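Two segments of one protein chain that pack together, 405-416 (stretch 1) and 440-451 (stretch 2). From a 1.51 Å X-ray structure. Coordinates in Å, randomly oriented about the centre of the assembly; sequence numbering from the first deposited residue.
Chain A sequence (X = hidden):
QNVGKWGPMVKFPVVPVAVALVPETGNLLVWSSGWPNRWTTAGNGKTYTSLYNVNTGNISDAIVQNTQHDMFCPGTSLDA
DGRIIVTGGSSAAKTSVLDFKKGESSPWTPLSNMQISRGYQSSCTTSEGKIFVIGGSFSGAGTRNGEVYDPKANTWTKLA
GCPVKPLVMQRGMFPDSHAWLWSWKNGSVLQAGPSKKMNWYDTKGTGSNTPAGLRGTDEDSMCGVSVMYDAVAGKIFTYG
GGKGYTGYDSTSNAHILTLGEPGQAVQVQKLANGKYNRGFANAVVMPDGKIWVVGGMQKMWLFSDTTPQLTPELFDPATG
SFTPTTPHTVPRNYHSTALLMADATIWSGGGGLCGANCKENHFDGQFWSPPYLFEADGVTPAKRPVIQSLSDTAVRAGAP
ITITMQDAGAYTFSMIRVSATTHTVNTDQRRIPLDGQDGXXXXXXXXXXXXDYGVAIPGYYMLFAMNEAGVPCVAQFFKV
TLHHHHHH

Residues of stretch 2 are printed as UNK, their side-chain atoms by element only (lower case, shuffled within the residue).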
# COMPACT_ATOMS: atom_id res chain seq x y z
N MET A 405 -24.93 13.68 1.22
CA MET A 405 -24.97 12.99 2.50
C MET A 405 -26.40 12.75 2.88
O MET A 405 -27.28 13.58 2.63
CB MET A 405 -24.25 13.77 3.58
CG MET A 405 -22.80 14.15 3.22
SD MET A 405 -21.80 12.69 2.78
CE MET A 405 -21.86 11.84 4.35
N GLN A 406 -26.61 11.65 3.58
CA GLN A 406 -27.95 11.30 4.08
C GLN A 406 -28.50 12.30 5.07
O GLN A 406 -29.71 12.66 4.98
CB GLN A 406 -27.87 9.90 4.68
CG GLN A 406 -29.23 9.39 5.21
CD GLN A 406 -29.00 8.02 5.80
OE1 GLN A 406 -28.87 7.10 5.07
NE2 GLN A 406 -28.74 7.94 7.07
N ASP A 407 -27.66 12.74 6.01
CA ASP A 407 -28.00 13.59 7.13
C ASP A 407 -27.26 14.94 7.00
O ASP A 407 -26.07 15.00 6.76
CB ASP A 407 -27.57 12.95 8.46
CG ASP A 407 -27.80 11.42 8.50
OD1 ASP A 407 -29.02 11.11 8.59
OD2 ASP A 407 -26.81 10.56 8.37
N ALA A 408 -27.92 16.05 7.27
CA ALA A 408 -27.25 17.38 7.29
C ALA A 408 -26.20 17.45 8.31
O ALA A 408 -26.34 16.91 9.41
CB ALA A 408 -28.28 18.48 7.51
N GLY A 409 -25.11 18.12 8.01
CA GLY A 409 -24.10 18.36 8.95
C GLY A 409 -22.94 19.17 8.37
O GLY A 409 -23.02 19.57 7.23
N ALA A 410 -21.90 19.33 9.16
CA ALA A 410 -20.65 19.93 8.75
C ALA A 410 -19.69 18.73 8.49
O ALA A 410 -19.36 18.00 9.39
CB ALA A 410 -20.10 20.84 9.82
N TYR A 411 -19.31 18.54 7.26
CA TYR A 411 -18.50 17.41 6.90
C TYR A 411 -17.12 17.83 6.36
O TYR A 411 -16.98 18.94 5.74
CB TYR A 411 -19.15 16.63 5.79
CG TYR A 411 -20.41 15.89 6.22
CD1 TYR A 411 -20.33 14.66 6.90
CD2 TYR A 411 -21.66 16.46 6.09
CE1 TYR A 411 -21.48 14.02 7.35
CE2 TYR A 411 -22.77 15.78 6.53
CZ TYR A 411 -22.65 14.54 7.14
OH TYR A 411 -23.82 13.88 7.50
N THR A 412 -16.15 16.96 6.58
CA THR A 412 -14.87 17.01 5.82
C THR A 412 -14.74 15.76 5.01
O THR A 412 -15.50 14.83 5.15
CB THR A 412 -13.67 17.11 6.76
OG1 THR A 412 -13.67 16.01 7.69
CG2 THR A 412 -13.66 18.46 7.57
N PHE A 413 -13.84 15.77 4.04
CA PHE A 413 -13.75 14.79 3.05
C PHE A 413 -12.30 14.40 2.74
O PHE A 413 -11.36 15.13 2.91
CB PHE A 413 -14.44 15.19 1.73
CG PHE A 413 -15.82 15.61 1.88
CD1 PHE A 413 -16.16 16.90 2.16
CD2 PHE A 413 -16.82 14.68 1.80
CE1 PHE A 413 -17.51 17.24 2.39
CE2 PHE A 413 -18.17 15.00 2.03
CZ PHE A 413 -18.49 16.27 2.33
N SER A 414 -12.16 13.16 2.27
CA SER A 414 -10.87 12.71 1.74
C SER A 414 -11.04 11.63 0.72
O SER A 414 -12.09 10.99 0.66
CB SER A 414 -9.86 12.21 2.77
OG SER A 414 -10.37 11.11 3.43
N MET A 415 -10.08 11.47 -0.16
CA MET A 415 -10.06 10.39 -1.16
C MET A 415 -8.79 9.56 -0.88
O MET A 415 -7.72 10.13 -0.79
CB MET A 415 -10.18 10.86 -2.60
CG MET A 415 -9.14 11.85 -3.06
SD MET A 415 -9.53 12.69 -4.64
CE MET A 415 -8.95 11.51 -5.87
N ILE A 416 -8.95 8.29 -0.72
CA ILE A 416 -7.80 7.40 -0.44
C ILE A 416 -7.66 6.41 -1.54
O ILE A 416 -8.65 5.73 -1.88
CB ILE A 416 -7.93 6.71 0.93
CG1 ILE A 416 -7.87 7.75 2.07
CG2 ILE A 416 -6.78 5.72 1.14
CD1 ILE A 416 -7.75 7.19 3.44
N UNK A 440 -25.96 24.28 0.59
CA UNK A 440 -26.91 25.21 1.26
C UNK A 440 -27.81 24.51 2.27
O UNK A 440 -28.50 25.20 3.05
N UNK A 441 -27.81 23.18 2.26
CA UNK A 441 -28.61 22.40 3.19
C UNK A 441 -27.82 21.52 4.13
O UNK A 441 -28.40 20.74 4.89
o UNK A 441 -27.56 20.58 1.25
c UNK A 441 -28.83 20.63 1.32
o UNK A 441 -29.58 19.93 0.61
c UNK A 441 -29.55 21.55 2.35
N UNK A 442 -26.50 21.61 4.07
CA UNK A 442 -25.66 20.72 4.84
C UNK A 442 -25.71 19.27 4.40
O UNK A 442 -25.20 18.40 5.13
N UNK A 443 -26.20 19.00 3.22
CA UNK A 443 -26.28 17.62 2.68
C UNK A 443 -25.42 17.44 1.42
O UNK A 443 -24.62 16.49 1.30
c UNK A 443 -28.57 17.03 3.64
n UNK A 443 -29.87 14.16 1.69
c UNK A 443 -30.31 15.60 2.10
c UNK A 443 -27.70 17.23 2.38
c UNK A 443 -30.02 16.57 3.33
N UNK A 444 -25.49 18.39 0.53
CA UNK A 444 -24.76 18.24 -0.71
C UNK A 444 -23.48 19.12 -0.55
O UNK A 444 -23.54 20.26 -0.06
o UNK A 444 -26.56 17.79 -2.17
c UNK A 444 -25.57 18.78 -1.88
N UNK A 445 -22.33 18.53 -0.89
CA UNK A 445 -21.04 19.16 -0.81
C UNK A 445 -20.32 18.92 -2.09
O UNK A 445 -20.28 17.78 -2.57
c UNK A 445 -20.77 18.99 1.64
c UNK A 445 -21.82 18.25 2.14
c UNK A 445 -20.26 20.07 2.37
c UNK A 445 -20.82 20.40 3.59
c UNK A 445 -20.22 18.66 0.32
c UNK A 445 -21.91 19.66 4.02
c UNK A 445 -22.38 18.60 3.35
N UNK A 446 -19.66 19.93 -2.64
CA UNK A 446 -18.95 19.69 -3.87
C UNK A 446 -17.46 19.86 -3.61
O UNK A 446 -17.04 20.81 -2.98
o UNK A 446 -20.84 20.40 -5.24
c UNK A 446 -19.42 20.65 -5.00
c UNK A 446 -18.60 20.45 -6.27
N UNK A 447 -16.70 18.92 -4.09
CA UNK A 447 -15.24 18.89 -4.02
C UNK A 447 -14.69 18.92 -5.42
O UNK A 447 -15.40 18.64 -6.40
c UNK A 447 -15.18 17.55 -1.88
c UNK A 447 -14.72 17.59 -3.31
c UNK A 447 -15.07 16.29 -4.07
N UNK A 448 -13.39 19.20 -5.54
CA UNK A 448 -12.77 18.98 -6.83
C UNK A 448 -11.58 18.05 -6.63
O UNK A 448 -10.75 18.21 -5.72
c UNK A 448 -13.20 21.29 -7.85
c UNK A 448 -12.19 20.28 -7.41
n UNK A 448 -12.65 22.43 -8.24
o UNK A 448 -14.43 21.07 -7.91
N UNK A 449 -11.41 17.16 -7.59
CA UNK A 449 -10.21 16.32 -7.63
C UNK A 449 -8.98 17.21 -7.91
O UNK A 449 -9.14 18.07 -8.75
c UNK A 449 -9.05 14.49 -8.84
c UNK A 449 -11.47 14.33 -8.33
c UNK A 449 -10.34 15.27 -8.69
N UNK A 450 -7.83 16.99 -7.28
CA UNK A 450 -6.67 17.76 -7.60
C UNK A 450 -6.39 17.80 -9.12
O UNK A 450 -6.59 16.85 -9.84
c UNK A 450 -6.25 16.43 -5.67
c UNK A 450 -7.59 16.07 -6.14
c UNK A 450 -5.55 17.00 -6.90
N UNK A 451 -5.90 18.98 -9.58
CA UNK A 451 -5.56 19.05 -10.98
C UNK A 451 -4.31 18.36 -11.43
O UNK A 451 -4.19 18.06 -12.62
c UNK A 451 -6.73 21.06 -11.85
c UNK A 451 -5.46 20.53 -11.32
o UNK A 451 -7.24 20.62 -12.90
n UNK A 451 -7.27 22.06 -11.12

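Position 440 has backbone atoms alone, so it is Gly440. Its phi of 123° would jam a CB against the preceding carbonyl, a conformation that calls for glycine; it makes no contact with stretch 1.

Position 441 carries two carbons, the second bearing two oxygens: a carboxylate on a short stem, read as Asp441. One oxygen, Asp441 OD1, accepts hydrogen bonds from the backbone N atoms of 443 and 444, holding the turn together.

Position 442 again lacks a side chain and is Gly442. Its positive phi favours glycine, and an ideal CB would stand only 3.3 Å from Gly409 N and 3.4 Å from Ala408 CB. The close approach lets Gly409 N donate to Gly442 O (2.9 Å), while Ala408 CA makes a CA-H...O contact with Gly442 O (3.1 Å).

At 443, four carbons in a row end in nitrogen, 2.8 Å from Met405 O; this is Lys443. The chain runs past Ala408, with Lys443 CG 3.8 Å from Ala408 N, and its NZ donates a hydrogen bond to Met405 O. Met405 N in turn donates to Lys443 O (2.8 Å, 172°), so one residue engages both polar backbone groups of Met405.

Position 444 has one carbon and one oxygen, Ser444. It points away, where a small polar group suits a partly exposed site.

Position 445 has one carbon leading to a six-carbon ring without a hydroxyl, which meets Tyr411 and Phe413: Phe445. The edge of Tyr411 approaches its face, with centroids 5.6 Å apart and planes at 79°. Phe413 packs obliquely, its CZ 3.6 Å from Phe445 CB, and Gly409 O lies at the ring edge, 3.4 Å from Phe445 CZ.

Position 446 has a carbon carrying one oxygen and one carbon, Thr446. It points away from stretch 1, and its OG1 is hydrogen-bonded elsewhere in the structure.

At 447, one carbon carries two more, one of them 4.2 Å from Phe413 CD1: Val447, a compact apolar group.

Position 448 has two carbons, the second carrying one oxygen and one nitrogen, none touching stretch 1: Asn448, exposed and directed away.

Position 449 is again a three-carbon fork, one branch 4.2 Å from Met415 CE: Val449, branched, apolar and buried against that methyl.

At 450, three carbons close onto the backbone N, one 4.2 Å from Met415 SD: Pro450, its apolar ring packed beside the sulfur.

Position 451 has two carbons, the second carrying one oxygen and one nitrogen, none touching stretch 1: Asn451, a polar amide at ease in an exposed site.

The contact thus joins backbone-centred hydrogen bonds around Gly442 and Lys443 to an apolar layer centred on Phe445 and extended by Val447, Val449 and Pro450, burying 544 Å² in total.

Stretch 2, residues 440-451: GDGKSFTVNVPN
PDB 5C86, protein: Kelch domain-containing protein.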